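Local coordinates for protein transcription termination factor NusA (Planctomyces limnophilus, PDB 4MTN) that probably takes part in both transcription termination and antitermination, binding the core RNA polymerase and nascent RNA, at residues A33-S36 and A37-H41; R66-D69 and R70-G74; D311-T314 and R315-D319; S384-I387 and E388-Q391. All coordinates share one frame; numbering follows the deposited sequence.

Contact 1: residues A33-S36 and A37-H41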
loop_
_atom_site.group_PDB
_atom_site.type_symbol
_atom_site.label_atom_id
_atom_site.label_comp_id
_atom_site.label_asym_id
_atom_site.label_seq_id
_atom_site.Cartn_x
_atom_site.Cartn_y
_atom_site.Cartn_z
ATOM N N ALA A 33 37.166 2.839 3.961
ATOM C CA ALA A 33 37.942 3.058 5.176
ATOM C C ALA A 33 39.247 3.779 4.850
ATOM O O ALA A 33 39.665 4.684 5.573
ATOM C CB ALA A 33 38.219 1.739 5.880
ATOM N N ILE A 34 39.883 3.368 3.757
ATOM C CA ILE A 34 41.094 4.022 3.277
ATOM C C ILE A 34 40.774 5.438 2.813
ATOM O O ILE A 34 41.528 6.377 3.071
ATOM C CB ILE A 34 41.745 3.231 2.122
ATOM C CG1 ILE A 34 42.229 1.867 2.618
ATOM C CG2 ILE A 34 42.901 4.011 1.510
ATOM C CD1 ILE A 34 42.857 1.016 1.536
ATOM N N LEU A 35 39.639 5.580 2.135
ATOM C CA LEU A 35 39.194 6.873 1.628
ATOM C C LEU A 35 38.967 7.871 2.759
ATOM O O LEU A 35 39.387 9.025 2.672
ATOM C CB LEU A 35 37.913 6.706 0.807
ATOM C CG LEU A 35 37.316 7.962 0.171
ATOM C CD1 LEU A 35 38.376 8.737 -0.590
ATOM C CD2 LEU A 35 36.165 7.582 -0.748
ATOM N N SER A 36 38.302 7.421 3.820
ATOM C CA SER A 36 38.051 8.266 4.981
ATOM C C SER A 36 39.360 8.651 5.661
ATOM O O SER A 36 39.511 9.770 6.150
ATOM C CB SER A 36 37.127 7.560 5.974
ATOM O OG SER A 36 35.829 7.395 5.430
ATOM N N ALA A 37 40.303 7.715 5.685
ATOM C CA ALA A 37 41.619 7.968 6.257
ATOM C C ALA A 37 42.396 8.957 5.397
ATOM O O ALA A 37 43.203 9.737 5.902
ATOM C CB ALA A 37 42.393 6.668 6.403
ATOM N N ALA A 38 42.143 8.920 4.093
ATOM C CA ALA A 38 42.793 9.829 3.159
ATOM C C ALA A 38 42.166 11.217 3.228
ATOM O O ALA A 38 42.854 12.224 3.063
ATOM C CB ALA A 38 42.719 9.279 1.743
ATOM N N ARG A 39 40.857 11.263 3.469
ATOM C CA ARG A 39 40.144 12.531 3.591
ATOM C C ARG A 39 40.630 13.328 4.795
ATOM O O ARG A 39 40.792 14.545 4.721
ATOM C CB ARG A 39 38.636 12.300 3.706
ATOM C CG ARG A 39 37.934 11.983 2.398
ATOM C CD ARG A 39 36.430 12.173 2.544
ATOM N NE ARG A 39 35.691 11.719 1.370
ATOM C CZ ARG A 39 35.036 10.564 1.300
ATOM N NH1 ARG A 39 35.026 9.739 2.338
ATOM N NH2 ARG A 39 34.387 10.235 0.191
ATOM N N LYS A 40 40.857 12.635 5.907
ATOM C CA LYS A 40 41.279 13.292 7.137
ATOM C C LYS A 40 42.701 13.829 7.017
ATOM O O LYS A 40 43.010 14.908 7.523
ATOM C CB LYS A 40 41.177 12.327 8.322
ATOM C CG LYS A 40 41.239 13.011 9.679
ATOM C CD LYS A 40 41.156 12.005 10.817
ATOM C CE LYS A 40 42.393 11.125 10.869
ATOM N NZ LYS A 40 42.370 10.207 12.042
ATOM N N HIS A 41 43.564 13.070 6.348
ATOM C CA HIS A 41 44.958 13.467 6.187
ATOM C C HIS A 41 45.130 14.610 5.187
ATOM O O HIS A 41 45.742 15.631 5.501
ATOM C CB HIS A 41 45.800 12.266 5.749
ATOM C CG HIS A 41 47.250 12.584 5.552
ATOM N ND1 HIS A 41 47.774 12.942 4.330
ATOM C CD2 HIS A 41 48.286 12.598 6.425
ATOM C CE1 HIS A 41 49.072 13.162 4.457
ATOM N NE2 HIS A 41 49.406 12.961 5.718
#
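The guanidinium of R39 lies over the isobutyl group of L35, one turn back along the same helix: L35 CG sits 3.4 Å above the plane on one face, displaced from its centre. At the edge of the group, in its plane, is S36 OG, with R39 NH1 4.0 Å away; that hydroxyl bonds instead to the backbone carbonyl of Q32. The touching is done by one branch and the branch point of the leucine, L35 CG meeting R39 CZ at 3.6 Å. R39 runs extended from CG to NE after leaving with CG anti to its carbonyl carbon (chi1 -78°), a course that carries the charged end back along the helix over L35. Beneath the side chains the backbone keeps the i to i+4 ladder, as in A38 N to I34 O at 2.8 Å. Toward the protein the turn is apolar: L35, with I34 and A38, reaches strand 48-52, and I34 and A37 meet I76 of helix 70-78. Chemically this is an amphipathic turn of the NusA N-terminal domain: an arginine lays its flat group on a leucine at the edge of the core, where its N-H groups may still meet solvent.

Contact 2: residues R66-D69 and R70-G74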
loop_
_atom_site.group_PDB
_atom_site.type_symbol
_atom_site.label_atom_id
_atom_site.label_comp_id
_atom_site.label_asym_id
_atom_site.label_seq_id
_atom_site.Cartn_x
_atom_site.Cartn_y
_atom_site.Cartn_z
ATOM N N ARG A 66 46.053 12.588 -9.188
ATOM C CA ARG A 66 47.481 12.356 -9.001
ATOM C C ARG A 66 47.742 11.330 -7.902
ATOM O O ARG A 66 47.063 11.320 -6.877
ATOM C CB ARG A 66 48.194 13.671 -8.674
ATOM C CG ARG A 66 49.702 13.547 -8.536
ATOM C CD ARG A 66 50.325 14.857 -8.081
ATOM N NE ARG A 66 51.764 14.731 -7.869
ATOM C CZ ARG A 66 52.318 14.308 -6.738
ATOM N NH1 ARG A 66 51.551 13.966 -5.710
ATOM N NH2 ARG A 66 53.637 14.225 -6.633
ATOM N N GLU A 67 48.732 10.471 -8.125
ATOM C CA GLU A 67 49.115 9.464 -7.143
ATOM C C GLU A 67 49.725 10.100 -5.899
ATOM O O GLU A 67 50.183 11.242 -5.934
ATOM C CB GLU A 67 50.106 8.471 -7.755
ATOM C CG GLU A 67 49.471 7.405 -8.629
ATOM C CD GLU A 67 48.739 6.350 -7.822
ATOM O OE1 GLU A 67 49.283 5.236 -7.672
ATOM O OE2 GLU A 67 47.620 6.629 -7.343
ATOM N N ILE A 68 49.724 9.354 -4.799
ATOM C CA ILE A 68 50.305 9.833 -3.551
ATOM C C ILE A 68 51.576 9.056 -3.224
ATOM O O ILE A 68 51.732 7.904 -3.634
ATOM C CB ILE A 68 49.310 9.720 -2.375
ATOM C CG1 ILE A 68 49.017 8.255 -2.049
ATOM C CG2 ILE A 68 48.022 10.464 -2.693
ATOM C CD1 ILE A 68 48.192 8.066 -0.793
ATOM N N ASP A 69 52.490 9.703 -2.506
ATOM C CA ASP A 69 53.774 9.100 -2.155
ATOM C C ASP A 69 53.605 7.802 -1.375
ATOM O O ASP A 69 52.659 7.650 -0.603
ATOM C CB ASP A 69 54.619 10.084 -1.341
ATOM C CG ASP A 69 55.165 11.220 -2.183
ATOM O OD1 ASP A 69 55.421 11.001 -3.386
ATOM O OD2 ASP A 69 55.342 12.331 -1.641
ATOM N N ARG A 70 54.526 6.867 -1.589
ATOM C CA ARG A 70 54.517 5.591 -0.882
ATOM C C ARG A 70 54.650 5.802 0.621
ATOM O O ARG A 70 54.121 5.027 1.418
ATOM C CB ARG A 70 55.646 4.690 -1.386
ATOM C CG ARG A 70 55.582 4.385 -2.873
ATOM C CD ARG A 70 54.376 3.525 -3.208
ATOM N NE ARG A 70 54.314 3.208 -4.631
ATOM C CZ ARG A 70 54.966 2.199 -5.200
ATOM N NH1 ARG A 70 55.734 1.405 -4.466
ATOM N NH2 ARG A 70 54.852 1.985 -6.504
ATOM N N ASP A 71 55.371 6.855 0.995
ATOM C CA ASP A 71 55.551 7.225 2.393
ATOM C C ASP A 71 54.215 7.470 3.087
ATOM O O ASP A 71 53.832 6.734 3.995
ATOM C CB ASP A 71 56.433 8.469 2.502
ATOM C CG ASP A 71 57.706 8.350 1.690
ATOM O OD1 ASP A 71 58.735 7.921 2.255
ATOM O OD2 ASP A 71 57.678 8.682 0.487
ATOM N N GLU A 72 53.511 8.509 2.647
ATOM C CA GLU A 72 52.234 8.887 3.244
ATOM C C GLU A 72 51.163 7.819 3.037
ATOM O O GLU A 72 50.233 7.702 3.836
ATOM C CB GLU A 72 51.758 10.226 2.672
ATOM C CG GLU A 72 51.718 10.276 1.154
ATOM C CD GLU A 72 51.342 11.646 0.627
ATOM O OE1 GLU A 72 51.086 12.551 1.450
ATOM O OE2 GLU A 72 51.301 11.818 -0.609
ATOM N N LEU A 73 51.294 7.043 1.965
ATOM C CA LEU A 73 50.372 5.944 1.704
ATOM C C LEU A 73 50.563 4.840 2.739
ATOM O O LEU A 73 49.603 4.187 3.149
ATOM C CB LEU A 73 50.572 5.392 0.291
ATOM C CG LEU A 73 49.748 4.165 -0.107
ATOM C CD1 LEU A 73 48.259 4.431 0.059
ATOM C CD2 LEU A 73 50.064 3.748 -1.534
ATOM N N GLY A 74 51.808 4.642 3.158
ATOM C CA GLY A 74 52.124 3.665 4.181
ATOM C C GLY A 74 51.522 4.038 5.523
ATOM O O GLY A 74 51.083 3.171 6.279
#
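E72 leaves its backbone with CG between N and the carbonyl carbon (chi1 53°), and I68 places CG1 in the same position (chi1 67°). In E72 this turns the side chain back toward the start of its own helix, and the extended remainder brings OE2 to the amide of D69, N to OE2 3.1 Å. The carboxylate accepts through its anti lone pair, away from its other oxygen, with an N-H...O angle of 144°. The same OE2 rests against I68 CB at 3.4 Å, the two side chains passing at a slant. For I68, the torsion sends CD1 toward the helix, where it meets L73 CD1 at 3.7 Å, nearly at right angles. D69 O receives L73 N at 3.0 Å, the first i to i+4 bond of the helix. The carboxylates of D69 and E72 come within 4.2 Å (OD2 to OE2), a proximity that may raise the proton affinity of one of them. I68 packs on V61, T63 and F42, joining the helix start to the sheet and to helix 23-42. A glutamate at N3 bonded to the N-cap amide is one half of a capping box; D69 is the N-cap residue, but its side chain makes no capping bond.

Contact 3: residues D311-T314 and R315-D319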
loop_
_atom_site.group_PDB
_atom_site.type_symbol
_atom_site.label_atom_id
_atom_site.label_comp_id
_atom_site.label_asym_id
_atom_site.label_seq_id
_atom_site.Cartn_x
_atom_site.Cartn_y
_atom_site.Cartn_z
ATOM N N ASP A 311 -23.016 4.240 -3.235
ATOM C CA ASP A 311 -24.080 4.457 -2.263
ATOM C C ASP A 311 -25.301 3.625 -2.644
ATOM O O ASP A 311 -25.947 3.887 -3.658
ATOM C CB ASP A 311 -24.444 5.941 -2.185
ATOM C CG ASP A 311 -25.090 6.317 -0.865
ATOM O OD1 ASP A 311 -25.610 5.416 -0.174
ATOM O OD2 ASP A 311 -25.077 7.517 -0.519
ATOM N N VAL A 312 -25.613 2.623 -1.828
ATOM C CA VAL A 312 -26.699 1.699 -2.142
ATOM C C VAL A 312 -28.013 2.098 -1.478
ATOM O O VAL A 312 -28.115 2.152 -0.252
ATOM C CB VAL A 312 -26.348 0.260 -1.725
ATOM C CG1 VAL A 312 -27.545 -0.656 -1.920
ATOM C CG2 VAL A 312 -25.160 -0.240 -2.521
HETATM N N MSE A 313 -29.014 2.378 -2.306
HETATM C CA MSE A 313 -30.349 2.720 -1.833
HETATM C C MSE A 313 -31.404 2.010 -2.671
HETATM O O MSE A 313 -31.097 1.454 -3.725
HETATM C CB MSE A 313 -30.581 4.233 -1.891
HETATM C CG MSE A 313 -29.572 5.067 -1.123
HETATM SE SE MSE A 313 -29.866 6.975 -1.381
HETATM C CE MSE A 313 -31.616 7.121 -0.537
ATOM N N THR A 314 -32.646 2.024 -2.199
ATOM C CA THR A 314 -33.761 1.570 -3.019
ATOM C C THR A 314 -34.273 2.762 -3.819
ATOM O O THR A 314 -33.777 3.877 -3.659
ATOM C CB THR A 314 -34.901 0.969 -2.175
ATOM O OG1 THR A 314 -35.604 2.016 -1.494
ATOM C CG2 THR A 314 -34.351 -0.018 -1.156
ATOM N N ARG A 315 -35.263 2.535 -4.673
ATOM C CA ARG A 315 -35.821 3.619 -5.473
ATOM C C ARG A 315 -36.781 4.464 -4.641
ATOM O O ARG A 315 -36.822 5.686 -4.774
ATOM C CB ARG A 315 -36.533 3.073 -6.710
ATOM C CG ARG A 315 -37.032 4.155 -7.657
ATOM C CD ARG A 315 -35.873 4.921 -8.279
ATOM N NE ARG A 315 -36.296 6.202 -8.838
ATOM C CZ ARG A 315 -35.507 7.007 -9.545
ATOM N NH1 ARG A 315 -34.250 6.661 -9.788
ATOM N NH2 ARG A 315 -35.977 8.156 -10.013
ATOM N N GLU A 316 -37.545 3.801 -3.780
ATOM C CA GLU A 316 -38.544 4.474 -2.958
ATOM C C GLU A 316 -37.902 5.399 -1.931
ATOM O O GLU A 316 -38.370 6.518 -1.719
ATOM C CB GLU A 316 -39.435 3.449 -2.249
ATOM C CG GLU A 316 -40.420 2.731 -3.163
ATOM C CD GLU A 316 -39.755 1.698 -4.053
ATOM O OE1 GLU A 316 -38.624 1.274 -3.735
ATOM O OE2 GLU A 316 -40.365 1.311 -5.073
ATOM N N GLU A 317 -36.831 4.933 -1.298
ATOM C CA GLU A 317 -36.155 5.731 -0.282
ATOM C C GLU A 317 -35.270 6.793 -0.926
ATOM O O GLU A 317 -34.826 7.727 -0.260
ATOM C CB GLU A 317 -35.330 4.840 0.651
ATOM C CG GLU A 317 -34.039 4.312 0.056
ATOM C CD GLU A 317 -33.366 3.295 0.957
ATOM O OE1 GLU A 317 -34.066 2.683 1.791
ATOM O OE2 GLU A 317 -32.137 3.109 0.836
ATOM N N LEU A 318 -35.017 6.648 -2.224
ATOM C CA LEU A 318 -34.309 7.678 -2.973
ATOM C C LEU A 318 -35.242 8.847 -3.262
ATOM O O LEU A 318 -34.871 10.004 -3.081
ATOM C CB LEU A 318 -33.745 7.123 -4.281
ATOM C CG LEU A 318 -33.099 8.170 -5.193
ATOM C CD1 LEU A 318 -31.892 8.807 -4.516
ATOM C CD2 LEU A 318 -32.713 7.568 -6.536
ATOM N N ASP A 319 -36.454 8.533 -3.710
ATOM C CA ASP A 319 -37.466 9.547 -3.984
ATOM C C ASP A 319 -37.776 10.348 -2.726
ATOM O O ASP A 319 -38.003 11.555 -2.783
ATOM C CB ASP A 319 -38.745 8.903 -4.526
ATOM C CG ASP A 319 -38.499 8.083 -5.778
ATOM O OD1 ASP A 319 -37.559 8.412 -6.531
ATOM O OD2 ASP A 319 -39.246 7.109 -6.006
#
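T314 and E317 exchange bonds across the first turn of a helix, each side chain serving the other's backbone amide. The hydroxyl oxygen of T314 accepts from E317 N, OG1 to N 3.2 Å, and at 166° this bond is nearly straight. In return, the carboxylate of E317 takes the amide of T314, N to OE2 3.3 Å, a weak bond. Together they make a capping box, which supplies acceptors to two amides that the helix itself cannot serve. Both side chains start with the reaching atom between backbone N and carbonyl carbon (chi1 73° for T314 OG1, 75° for E317 CG), and they cross at about a right angle, with E317 CG against T314 OG1 at 3.2 Å. L318 N divides itself between two weak bonds, to T314 O and to R315 O, whereas D319 N reaches R315 O at 3.1 Å. R315 NE forms a salt bridge to D319 OD1, 3.4 Å long. The selenomethionine M313 bends at its last torsion, which turns CE over L318 CA, 3.7 Å away, while SE lies near L318 CD1. Backbone bonds tie M313 to V281 and V283. The chain thus passes from the edge strand 309-313 into a helix whose first turn packs, through L318 on L280 and L282, on the central strand 278-282, while V312 meets helix 285-292.

Contact 4: residues S384-I387 and E388-Q391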
loop_
_atom_site.group_PDB
_atom_site.type_symbol
_atom_site.label_atom_id
_atom_site.label_comp_id
_atom_site.label_asym_id
_atom_site.label_seq_id
_atom_site.Cartn_x
_atom_site.Cartn_y
_atom_site.Cartn_z
ATOM N N SER A 384 -24.565 19.815 9.261
ATOM C CA SER A 384 -24.108 18.431 9.322
ATOM C C SER A 384 -23.622 18.101 10.726
ATOM O O SER A 384 -23.881 17.016 11.247
ATOM C CB SER A 384 -22.994 18.181 8.307
ATOM O OG SER A 384 -22.264 17.012 8.634
ATOM N N GLU A 385 -22.922 19.051 11.335
ATOM C CA GLU A 385 -22.389 18.876 12.678
ATOM C C GLU A 385 -23.504 18.818 13.720
ATOM O O GLU A 385 -23.438 18.032 14.665
ATOM C CB GLU A 385 -21.412 20.005 13.009
ATOM C CG GLU A 385 -20.682 19.836 14.329
ATOM C CD GLU A 385 -19.633 20.908 14.551
ATOM O OE1 GLU A 385 -19.401 21.715 13.625
ATOM O OE2 GLU A 385 -19.040 20.943 15.650
ATOM N N ARG A 386 -24.526 19.650 13.541
ATOM C CA ARG A 386 -25.647 19.691 14.474
ATOM C C ARG A 386 -26.511 18.440 14.360
ATOM O O ARG A 386 -27.020 17.936 15.358
ATOM C CB ARG A 386 -26.506 20.935 14.242
ATOM C CG ARG A 386 -27.586 21.126 15.296
ATOM C CD ARG A 386 -28.580 22.204 14.908
ATOM N NE ARG A 386 -29.572 22.424 15.956
ATOM C CZ ARG A 386 -30.678 21.700 16.104
ATOM N NH1 ARG A 386 -30.937 20.703 15.268
ATOM N NH2 ARG A 386 -31.525 21.973 17.087
ATOM N N ILE A 387 -26.680 17.953 13.136
ATOM C CA ILE A 387 -27.450 16.739 12.895
ATOM C C ILE A 387 -26.780 15.540 13.563
ATOM O O ILE A 387 -27.449 14.703 14.170
ATOM C CB ILE A 387 -27.621 16.472 11.382
ATOM C CG1 ILE A 387 -28.669 17.420 10.795
ATOM C CG2 ILE A 387 -28.031 15.030 11.124
ATOM C CD1 ILE A 387 -28.795 17.337 9.291
ATOM N N GLU A 388 -25.455 15.476 13.469
ATOM C CA GLU A 388 -24.700 14.386 14.075
ATOM C C GLU A 388 -24.831 14.375 15.596
ATOM O O GLU A 388 -25.060 13.324 16.194
ATOM C CB GLU A 388 -23.223 14.468 13.681
ATOM C CG GLU A 388 -22.947 14.091 12.234
ATOM C CD GLU A 388 -21.469 13.912 11.949
ATOM O OE1 GLU A 388 -20.693 13.745 12.914
ATOM O OE2 GLU A 388 -21.084 13.940 10.761
ATOM N N LYS A 389 -24.694 15.542 16.218
ATOM C CA LYS A 389 -24.783 15.634 17.671
ATOM C C LYS A 389 -26.227 15.471 18.146
ATOM O O LYS A 389 -26.471 15.073 19.285
ATOM C CB LYS A 389 -24.202 16.962 18.170
ATOM C CG LYS A 389 -25.031 18.192 17.840
ATOM C CD LYS A 389 -24.396 19.452 18.416
ATOM C CE LYS A 389 -25.229 20.691 18.118
ATOM N NZ LYS A 389 -26.572 20.632 18.758
ATOM N N GLU A 390 -27.179 15.772 17.268
ATOM C CA GLU A 390 -28.590 15.575 17.577
ATOM C C GLU A 390 -28.922 14.086 17.594
ATOM O O GLU A 390 -29.756 13.632 18.377
ATOM C CB GLU A 390 -29.476 16.308 16.568
ATOM C CG GLU A 390 -30.964 16.218 16.864
ATOM C CD GLU A 390 -31.809 16.907 15.810
ATOM O OE1 GLU A 390 -31.231 17.549 14.909
ATOM O OE2 GLU A 390 -33.053 16.804 15.883
ATOM N N GLN A 391 -28.264 13.332 16.719
ATOM C CA GLN A 391 -28.430 11.885 16.679
ATOM C C GLN A 391 -27.784 11.241 17.900
ATOM O O GLN A 391 -28.337 10.313 18.488
ATOM C CB GLN A 391 -27.832 11.306 15.394
ATOM C CG GLN A 391 -28.588 11.687 14.131
ATOM C CD GLN A 391 -27.875 11.245 12.868
ATOM O OE1 GLN A 391 -26.776 10.691 12.922
ATOM N NE2 GLN A 391 -28.497 11.489 11.720
#
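S384 to Q391 form regular alpha-helix, each of the four amides from E388 to Q391 bonding to the carbonyl four residues earlier, as in E390 N to R386 O at 2.9 Å. Upon this backbone the side chains of R386, K389 and E390 gather on one flank. R386 NH1 forms a salt bridge with E390 OE1 at 3.2 Å, the i to i+4 pairing common on solvent-facing helix surfaces; both chains leave with CG anti to the backbone N. The bond is single-ended: one nitrogen meets one oxygen, with the guanidinium and carboxylate planes turned 79° apart. K389 starts differently, its CG between N and the carbonyl carbon (chi1 71°), and a bend at its last torsion turns NZ against the aliphatic stem of R386, 3.6 Å from CG. The two cationic ends thus come within 4.5 Å (R386 NE to K389 NZ), a closeness that E390 probably offsets in part. On another flank, Q391 passes at a slant beside I387, its amide NE2 3.6 Å from I387 CG2, while E388 CG leans over S384 O at 3.2 Å. That flank faces the protein: S384 and I387 touch F351, and the S384 hydroxyl is bonded to E352. Long helix 370-399 thus rests on short helix 351-355 through these two turns, with R386, K389 and E390 on its exposed side.

Along the chain the four contacts follow in numerical order, each closing before the next opens, falling into two distant pairs. Contacts 1 and 2 have centres 12 Å apart in the N-terminal domain, where helix 23-42 and helix 70-78 meet; H41 CE1 touches E72 OE1 at 3.7 Å. Contacts 3 and 4 lie on the other side of the chain's centre, 22 Å between centres and without touching, one at the start of helix 316-330 and the other on helix 370-399. Between the pairs, centres are 68 to 85 Å apart, with the S1 domain and a KH domain between them in sequence, so local helix chemistry recurs at both ends of an elongated, multidomain protein.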